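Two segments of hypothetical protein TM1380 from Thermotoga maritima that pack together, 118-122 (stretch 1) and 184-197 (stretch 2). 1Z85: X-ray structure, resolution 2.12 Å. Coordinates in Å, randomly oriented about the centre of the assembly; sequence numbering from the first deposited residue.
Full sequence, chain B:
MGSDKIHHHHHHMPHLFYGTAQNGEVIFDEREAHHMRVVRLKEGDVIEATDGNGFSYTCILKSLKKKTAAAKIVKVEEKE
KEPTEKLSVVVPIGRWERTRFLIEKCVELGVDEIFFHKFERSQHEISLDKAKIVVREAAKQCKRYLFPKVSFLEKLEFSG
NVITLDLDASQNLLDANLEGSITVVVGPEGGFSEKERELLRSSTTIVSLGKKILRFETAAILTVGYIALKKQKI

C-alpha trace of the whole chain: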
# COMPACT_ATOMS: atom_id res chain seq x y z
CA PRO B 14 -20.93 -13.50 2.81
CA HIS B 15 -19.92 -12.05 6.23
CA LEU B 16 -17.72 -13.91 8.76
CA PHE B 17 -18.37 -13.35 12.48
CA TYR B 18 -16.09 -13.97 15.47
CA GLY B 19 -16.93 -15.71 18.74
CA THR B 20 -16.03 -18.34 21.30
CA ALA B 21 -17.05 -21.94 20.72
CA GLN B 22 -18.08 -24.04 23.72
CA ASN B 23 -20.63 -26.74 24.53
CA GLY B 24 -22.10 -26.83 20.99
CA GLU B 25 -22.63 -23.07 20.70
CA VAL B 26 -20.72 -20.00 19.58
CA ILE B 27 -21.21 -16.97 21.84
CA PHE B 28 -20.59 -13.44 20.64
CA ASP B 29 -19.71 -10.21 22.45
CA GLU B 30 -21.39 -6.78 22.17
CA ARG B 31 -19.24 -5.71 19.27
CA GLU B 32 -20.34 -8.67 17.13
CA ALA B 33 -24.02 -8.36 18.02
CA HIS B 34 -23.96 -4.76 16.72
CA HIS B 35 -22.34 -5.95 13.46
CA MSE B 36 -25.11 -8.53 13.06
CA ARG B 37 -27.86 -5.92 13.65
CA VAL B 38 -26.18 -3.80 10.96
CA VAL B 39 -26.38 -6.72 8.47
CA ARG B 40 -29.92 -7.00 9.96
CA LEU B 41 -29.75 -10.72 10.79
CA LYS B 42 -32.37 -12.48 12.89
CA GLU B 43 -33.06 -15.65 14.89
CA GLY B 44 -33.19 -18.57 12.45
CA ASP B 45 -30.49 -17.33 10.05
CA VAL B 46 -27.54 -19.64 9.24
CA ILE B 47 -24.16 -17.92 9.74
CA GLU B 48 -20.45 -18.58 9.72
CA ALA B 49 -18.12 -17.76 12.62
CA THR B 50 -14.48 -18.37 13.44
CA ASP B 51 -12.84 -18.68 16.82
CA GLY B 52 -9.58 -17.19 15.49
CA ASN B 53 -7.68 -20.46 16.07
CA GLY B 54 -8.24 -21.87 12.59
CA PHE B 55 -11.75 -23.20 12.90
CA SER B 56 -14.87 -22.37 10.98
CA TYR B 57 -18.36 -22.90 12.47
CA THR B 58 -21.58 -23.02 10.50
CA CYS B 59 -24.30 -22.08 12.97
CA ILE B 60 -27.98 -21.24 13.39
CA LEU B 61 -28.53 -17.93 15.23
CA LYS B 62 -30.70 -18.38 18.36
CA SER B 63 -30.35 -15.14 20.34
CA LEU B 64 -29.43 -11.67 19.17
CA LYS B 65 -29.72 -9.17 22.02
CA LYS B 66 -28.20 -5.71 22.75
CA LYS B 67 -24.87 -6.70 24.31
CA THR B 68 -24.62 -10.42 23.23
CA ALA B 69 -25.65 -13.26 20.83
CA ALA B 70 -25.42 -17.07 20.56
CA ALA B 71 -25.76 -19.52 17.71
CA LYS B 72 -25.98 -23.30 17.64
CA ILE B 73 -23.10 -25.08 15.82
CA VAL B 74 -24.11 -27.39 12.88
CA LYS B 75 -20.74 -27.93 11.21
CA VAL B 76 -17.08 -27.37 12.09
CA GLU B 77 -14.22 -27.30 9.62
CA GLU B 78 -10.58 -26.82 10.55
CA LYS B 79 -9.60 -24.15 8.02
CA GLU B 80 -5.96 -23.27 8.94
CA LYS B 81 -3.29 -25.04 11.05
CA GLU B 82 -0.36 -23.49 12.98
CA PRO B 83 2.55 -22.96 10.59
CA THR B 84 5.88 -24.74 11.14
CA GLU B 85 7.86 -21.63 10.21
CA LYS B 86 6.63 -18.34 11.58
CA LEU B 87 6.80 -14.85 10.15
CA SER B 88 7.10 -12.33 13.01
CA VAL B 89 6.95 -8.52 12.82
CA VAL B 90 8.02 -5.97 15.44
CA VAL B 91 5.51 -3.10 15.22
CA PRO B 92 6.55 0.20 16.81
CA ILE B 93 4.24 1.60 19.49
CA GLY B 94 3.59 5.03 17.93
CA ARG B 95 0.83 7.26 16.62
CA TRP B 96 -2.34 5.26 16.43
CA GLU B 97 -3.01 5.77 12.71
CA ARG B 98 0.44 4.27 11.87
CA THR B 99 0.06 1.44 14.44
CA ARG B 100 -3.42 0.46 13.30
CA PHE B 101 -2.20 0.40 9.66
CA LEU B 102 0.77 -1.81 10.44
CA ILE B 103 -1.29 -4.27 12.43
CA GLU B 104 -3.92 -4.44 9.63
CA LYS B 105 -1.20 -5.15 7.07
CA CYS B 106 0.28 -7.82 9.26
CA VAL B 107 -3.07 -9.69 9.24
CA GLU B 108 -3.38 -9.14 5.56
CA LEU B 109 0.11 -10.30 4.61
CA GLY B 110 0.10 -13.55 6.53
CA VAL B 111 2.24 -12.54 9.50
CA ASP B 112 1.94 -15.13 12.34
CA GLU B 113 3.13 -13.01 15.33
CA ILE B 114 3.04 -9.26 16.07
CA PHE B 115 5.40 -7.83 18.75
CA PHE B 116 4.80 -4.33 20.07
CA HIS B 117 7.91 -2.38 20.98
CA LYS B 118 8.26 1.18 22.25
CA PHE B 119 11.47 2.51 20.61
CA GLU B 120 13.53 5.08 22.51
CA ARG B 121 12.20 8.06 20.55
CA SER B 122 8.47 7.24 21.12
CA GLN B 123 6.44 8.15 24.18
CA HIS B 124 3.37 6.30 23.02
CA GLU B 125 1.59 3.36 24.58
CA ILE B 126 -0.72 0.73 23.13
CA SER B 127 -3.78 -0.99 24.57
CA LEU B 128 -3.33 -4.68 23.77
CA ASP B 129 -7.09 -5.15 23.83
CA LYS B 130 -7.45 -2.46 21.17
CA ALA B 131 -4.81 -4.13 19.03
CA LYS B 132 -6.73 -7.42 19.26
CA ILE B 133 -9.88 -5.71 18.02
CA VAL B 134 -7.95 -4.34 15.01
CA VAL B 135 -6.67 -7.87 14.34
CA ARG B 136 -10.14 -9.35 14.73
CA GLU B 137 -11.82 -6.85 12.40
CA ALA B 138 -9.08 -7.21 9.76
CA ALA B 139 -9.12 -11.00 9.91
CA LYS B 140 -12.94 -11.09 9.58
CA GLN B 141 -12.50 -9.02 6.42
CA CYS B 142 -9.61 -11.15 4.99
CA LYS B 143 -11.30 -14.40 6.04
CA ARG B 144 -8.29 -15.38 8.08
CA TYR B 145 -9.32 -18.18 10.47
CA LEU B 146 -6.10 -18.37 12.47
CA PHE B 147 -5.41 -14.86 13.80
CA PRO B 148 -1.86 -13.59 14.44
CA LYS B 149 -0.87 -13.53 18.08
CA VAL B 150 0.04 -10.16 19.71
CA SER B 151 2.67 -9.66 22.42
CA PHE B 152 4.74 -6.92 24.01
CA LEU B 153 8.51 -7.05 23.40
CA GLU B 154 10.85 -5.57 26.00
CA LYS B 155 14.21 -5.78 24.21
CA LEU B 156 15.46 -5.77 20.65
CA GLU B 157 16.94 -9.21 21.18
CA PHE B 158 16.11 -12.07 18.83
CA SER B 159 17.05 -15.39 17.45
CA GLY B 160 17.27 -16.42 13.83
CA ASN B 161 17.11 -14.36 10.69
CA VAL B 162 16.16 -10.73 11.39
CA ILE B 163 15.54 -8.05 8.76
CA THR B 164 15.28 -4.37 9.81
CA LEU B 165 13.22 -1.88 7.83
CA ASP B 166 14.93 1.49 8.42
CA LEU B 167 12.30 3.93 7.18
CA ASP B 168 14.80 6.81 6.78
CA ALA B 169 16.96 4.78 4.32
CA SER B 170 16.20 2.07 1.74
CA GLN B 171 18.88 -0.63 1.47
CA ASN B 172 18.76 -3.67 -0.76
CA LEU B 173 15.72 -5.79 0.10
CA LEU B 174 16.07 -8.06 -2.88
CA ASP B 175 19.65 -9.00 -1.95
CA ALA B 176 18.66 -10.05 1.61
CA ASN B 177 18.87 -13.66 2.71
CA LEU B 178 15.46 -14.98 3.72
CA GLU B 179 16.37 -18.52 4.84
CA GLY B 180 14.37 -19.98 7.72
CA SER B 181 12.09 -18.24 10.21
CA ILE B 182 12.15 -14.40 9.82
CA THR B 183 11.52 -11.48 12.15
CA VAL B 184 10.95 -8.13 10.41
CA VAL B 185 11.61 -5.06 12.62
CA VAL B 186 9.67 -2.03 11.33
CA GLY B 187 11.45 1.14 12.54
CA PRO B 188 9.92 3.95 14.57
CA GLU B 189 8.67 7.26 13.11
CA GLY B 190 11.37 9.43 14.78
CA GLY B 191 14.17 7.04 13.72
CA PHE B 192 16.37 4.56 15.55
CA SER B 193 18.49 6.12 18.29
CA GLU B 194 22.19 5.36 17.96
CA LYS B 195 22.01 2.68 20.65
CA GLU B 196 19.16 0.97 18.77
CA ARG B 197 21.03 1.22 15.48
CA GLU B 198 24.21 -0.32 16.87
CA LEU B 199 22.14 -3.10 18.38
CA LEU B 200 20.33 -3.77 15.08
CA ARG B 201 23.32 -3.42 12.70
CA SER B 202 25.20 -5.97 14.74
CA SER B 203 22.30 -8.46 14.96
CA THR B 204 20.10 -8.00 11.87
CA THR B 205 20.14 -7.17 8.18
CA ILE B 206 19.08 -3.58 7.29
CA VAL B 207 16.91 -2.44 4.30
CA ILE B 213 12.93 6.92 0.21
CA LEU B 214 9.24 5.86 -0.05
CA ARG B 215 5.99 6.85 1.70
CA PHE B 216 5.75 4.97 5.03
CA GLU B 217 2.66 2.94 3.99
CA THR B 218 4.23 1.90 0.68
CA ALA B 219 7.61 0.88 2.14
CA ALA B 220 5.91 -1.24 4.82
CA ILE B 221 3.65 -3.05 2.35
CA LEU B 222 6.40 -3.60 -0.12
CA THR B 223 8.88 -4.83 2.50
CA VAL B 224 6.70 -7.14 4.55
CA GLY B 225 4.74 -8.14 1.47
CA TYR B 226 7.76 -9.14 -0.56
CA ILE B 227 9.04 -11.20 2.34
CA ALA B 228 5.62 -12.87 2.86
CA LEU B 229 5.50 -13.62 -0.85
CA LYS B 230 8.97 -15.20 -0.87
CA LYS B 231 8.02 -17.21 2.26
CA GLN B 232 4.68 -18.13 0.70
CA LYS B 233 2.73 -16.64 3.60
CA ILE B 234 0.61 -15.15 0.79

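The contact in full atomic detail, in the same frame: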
# COMPACT_ATOMS: atom_id res chain seq x y z
N LYS B 118 8.13 -0.25 22.13
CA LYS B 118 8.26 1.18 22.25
C LYS B 118 9.76 1.56 22.08
O LYS B 118 10.61 1.37 22.98
CB LYS B 118 7.71 1.59 23.62
CG LYS B 118 7.46 3.11 23.87
CD LYS B 118 7.59 3.32 25.43
CE LYS B 118 7.05 4.66 25.97
NZ LYS B 118 6.47 4.55 27.39
N PHE B 119 10.08 2.12 20.91
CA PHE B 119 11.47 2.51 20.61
C PHE B 119 11.79 3.73 21.44
O PHE B 119 10.87 4.38 21.97
CB PHE B 119 11.66 2.76 19.12
CG PHE B 119 11.59 1.49 18.29
CD1 PHE B 119 10.36 0.93 17.91
CD2 PHE B 119 12.74 0.84 17.90
CE1 PHE B 119 10.29 -0.23 17.18
CE2 PHE B 119 12.67 -0.33 17.16
CZ PHE B 119 11.44 -0.87 16.79
N GLU B 120 13.09 4.04 21.57
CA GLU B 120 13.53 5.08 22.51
C GLU B 120 12.94 6.46 22.20
O GLU B 120 12.64 7.23 23.10
CB GLU B 120 15.08 5.13 22.61
CG GLU B 120 15.67 3.99 23.48
CD GLU B 120 17.22 3.81 23.43
OE1 GLU B 120 17.97 4.58 22.75
OE2 GLU B 120 17.69 2.85 24.10
N ARG B 121 12.75 6.76 20.92
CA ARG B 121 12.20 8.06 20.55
C ARG B 121 10.67 8.22 20.61
O ARG B 121 10.19 9.32 20.31
CB ARG B 121 12.71 8.45 19.17
CG ARG B 121 14.18 8.82 19.23
CD ARG B 121 14.71 9.17 17.91
NE ARG B 121 16.16 9.36 17.93
CZ ARG B 121 16.86 9.61 16.83
NH1 ARG B 121 16.26 9.70 15.66
NH2 ARG B 121 18.17 9.77 16.90
N SER B 122 9.94 7.18 21.01
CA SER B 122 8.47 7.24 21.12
C SER B 122 8.06 7.35 22.57
O SER B 122 8.67 6.72 23.40
CB SER B 122 7.82 5.99 20.59
OG SER B 122 6.41 5.99 20.76
N VAL B 184 10.78 -9.44 11.01
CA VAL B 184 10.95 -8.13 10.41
C VAL B 184 10.70 -7.07 11.48
O VAL B 184 9.69 -7.12 12.15
CB VAL B 184 9.93 -7.86 9.29
CG1 VAL B 184 10.27 -6.59 8.57
CG2 VAL B 184 9.86 -9.05 8.29
N VAL B 185 11.63 -6.13 11.61
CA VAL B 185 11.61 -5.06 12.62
C VAL B 185 11.30 -3.80 11.84
O VAL B 185 12.15 -3.29 11.13
CB VAL B 185 13.01 -4.92 13.32
CG1 VAL B 185 13.08 -3.74 14.29
CG2 VAL B 185 13.37 -6.16 14.06
N VAL B 186 10.04 -3.34 11.89
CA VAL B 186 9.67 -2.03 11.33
C VAL B 186 10.15 -0.87 12.27
O VAL B 186 9.79 -0.80 13.44
CB VAL B 186 8.15 -1.93 11.15
CG1 VAL B 186 7.76 -0.57 10.61
CG2 VAL B 186 7.63 -3.08 10.25
N GLY B 187 10.89 0.06 11.73
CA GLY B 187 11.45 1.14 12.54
C GLY B 187 10.45 2.20 12.98
O GLY B 187 9.37 2.38 12.36
N PRO B 188 10.80 2.92 14.05
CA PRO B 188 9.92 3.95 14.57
C PRO B 188 9.89 5.25 13.73
O PRO B 188 10.82 5.55 12.98
CB PRO B 188 10.48 4.22 15.96
CG PRO B 188 11.93 3.97 15.82
CD PRO B 188 12.05 2.84 14.82
N GLU B 189 8.82 6.03 13.88
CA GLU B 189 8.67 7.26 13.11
C GLU B 189 9.81 8.29 13.31
O GLU B 189 10.26 8.88 12.35
CB GLU B 189 7.32 7.88 13.43
CG GLU B 189 7.01 9.13 12.62
CD GLU B 189 5.67 9.75 12.96
OE1 GLU B 189 5.05 9.40 14.00
OE2 GLU B 189 5.26 10.63 12.17
N GLY B 190 10.30 8.46 14.52
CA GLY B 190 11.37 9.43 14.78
C GLY B 190 12.76 8.89 14.53
O GLY B 190 13.74 9.57 14.80
N GLY B 191 12.87 7.65 14.05
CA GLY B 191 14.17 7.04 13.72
C GLY B 191 14.73 6.21 14.85
O GLY B 191 14.34 6.39 16.01
N PHE B 192 15.60 5.27 14.52
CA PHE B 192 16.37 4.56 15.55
C PHE B 192 17.31 5.57 16.27
O PHE B 192 17.87 6.46 15.65
CB PHE B 192 17.21 3.41 14.96
CG PHE B 192 16.40 2.35 14.24
CD1 PHE B 192 15.50 1.56 14.93
CD2 PHE B 192 16.58 2.11 12.88
CE1 PHE B 192 14.75 0.57 14.27
CE2 PHE B 192 15.87 1.11 12.24
CZ PHE B 192 14.93 0.36 12.93
N SER B 193 17.44 5.44 17.57
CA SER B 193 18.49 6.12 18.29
C SER B 193 19.77 5.42 17.87
O SER B 193 19.71 4.44 17.12
CB SER B 193 18.28 6.01 19.80
OG SER B 193 18.40 4.67 20.23
N GLU B 194 20.90 5.93 18.32
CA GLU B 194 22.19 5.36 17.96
C GLU B 194 22.45 4.04 18.69
O GLU B 194 23.13 3.15 18.17
CB GLU B 194 23.32 6.36 18.25
CG GLU B 194 23.46 7.48 17.20
N LYS B 195 21.96 3.93 19.91
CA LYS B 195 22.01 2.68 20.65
C LYS B 195 21.22 1.61 19.91
O LYS B 195 21.72 0.51 19.71
CB LYS B 195 21.41 2.88 22.03
CG LYS B 195 22.26 2.37 23.17
CD LYS B 195 21.64 2.76 24.54
CE LYS B 195 22.44 3.85 25.28
NZ LYS B 195 22.22 3.73 26.77
N GLU B 196 19.99 1.93 19.50
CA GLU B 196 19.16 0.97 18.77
C GLU B 196 19.84 0.54 17.47
O GLU B 196 19.80 -0.62 17.08
CB GLU B 196 17.76 1.56 18.48
CG GLU B 196 16.91 1.79 19.75
CD GLU B 196 15.65 2.59 19.55
OE1 GLU B 196 15.64 3.49 18.69
OE2 GLU B 196 14.66 2.31 20.30
N ARG B 197 20.44 1.49 16.78
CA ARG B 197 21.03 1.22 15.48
C ARG B 197 22.23 0.31 15.63
O ARG B 197 22.38 -0.63 14.87
CB ARG B 197 21.44 2.53 14.84
CG ARG B 197 21.55 2.45 13.34
CD ARG B 197 21.84 3.85 12.74
NE ARG B 197 20.60 4.57 12.50
CZ ARG B 197 19.76 4.27 11.52
NH1 ARG B 197 20.04 3.26 10.70
NH2 ARG B 197 18.64 4.96 11.37
O HOH W 1 13.99 5.36 18.41

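Stretch 1 is a short irregular segment that folds into a type I turn from Phe119 to Ser122, closed by a backbone hydrogen bond from Ser122 N to Phe119 O (3.1 Å). Stretch 2 leaves a strand, passes through a type I turn of its own and enters a helix. The turn of stretch 1 lies against this strand-to-helix connection, with Phe119 nearest Pro188, Arg121 nearest Gly190 and Glu120 nearest Ser193 by their CA atoms. Together the two stretches bury 564 Å².

The end of the strand, residues 184 to 186, contributes little. Val185 meets the tip of the Phe119 ring near its plane, Val185 CG1 to Phe119 CZ at 4.1 Å, an apolar contact suited to a branched aliphatic side chain in a buried place. Phe119 CZ also lies 3.7 Å from Val186 O. Gly187 touches nothing in stretch 1, but a CB here would be crowded by Phe192 CZ, so glycine leaves space for that ring.

Pro188 makes the most intimate apolar contact. Its CD sits 3.8 Å from the centroid of the Phe119 ring, almost on the ring normal, in a CH-pi interaction, and its CG approaches Phe119 CG at 3.5 Å. The flat ring face and the compact pyrrolidine fit closely. Pro188 also begins the turn that Gly191 N closes onto Pro188 O at 3.1 Å.

That turn presents carbonyl groups to Arg121. From Arg121, NH1 donates to Gly190 O at 2.7 Å, near the guanidinium plane, where its N-H bonds point. An extended arginine, t at chi2 and chi3, can span the gap from its own turn. Gly191 has a positive phi, 94°, at which a CB would jam against the preceding carbonyl oxygen; it would also lie tight against Arg121 NH1. Gly191 O receives a hydrogen bond from a water (2.6 Å), which also donates to Glu196 OE1 (2.5 Å) and accepts from Arg121 N (3.1 Å), tying three polar groups together.

Phe192 directs its CA-to-CB bond away from stretch 1, yet its ring returns to meet Phe119, Phe192 CE1 to Phe119 CE2 at 3.7 Å. The planes are inclined at 58°, an oblique aromatic pair that extends the apolar cluster. Phe192 O lies over one face of the guanidinium, 3.5 Å from Arg121 CZ.

Ser193 is the N-cap of the helix. Its OG accepts a capping bond from Glu196 N (3.3 Å) and donates to Glu120 OE1 (2.6 Å); a hydroxyl can do both at once. Lys195 adds only a peripheral contact, its CB 3.9 Å from Glu120 OE1.

Glu196 completes the junction with both carboxylate oxygens. Glu196 OE1 accepts from Ser193 N at 2.9 Å, reciprocating the cap, while Glu196 OE2 accepts from Glu120 N at 2.7 Å and lies near the plane of the Phe119 ring, at its edge. A buried carboxylate needs such donors, and here backbone amides and the water supply them, fastening the turn of stretch 1 to the start of the helix.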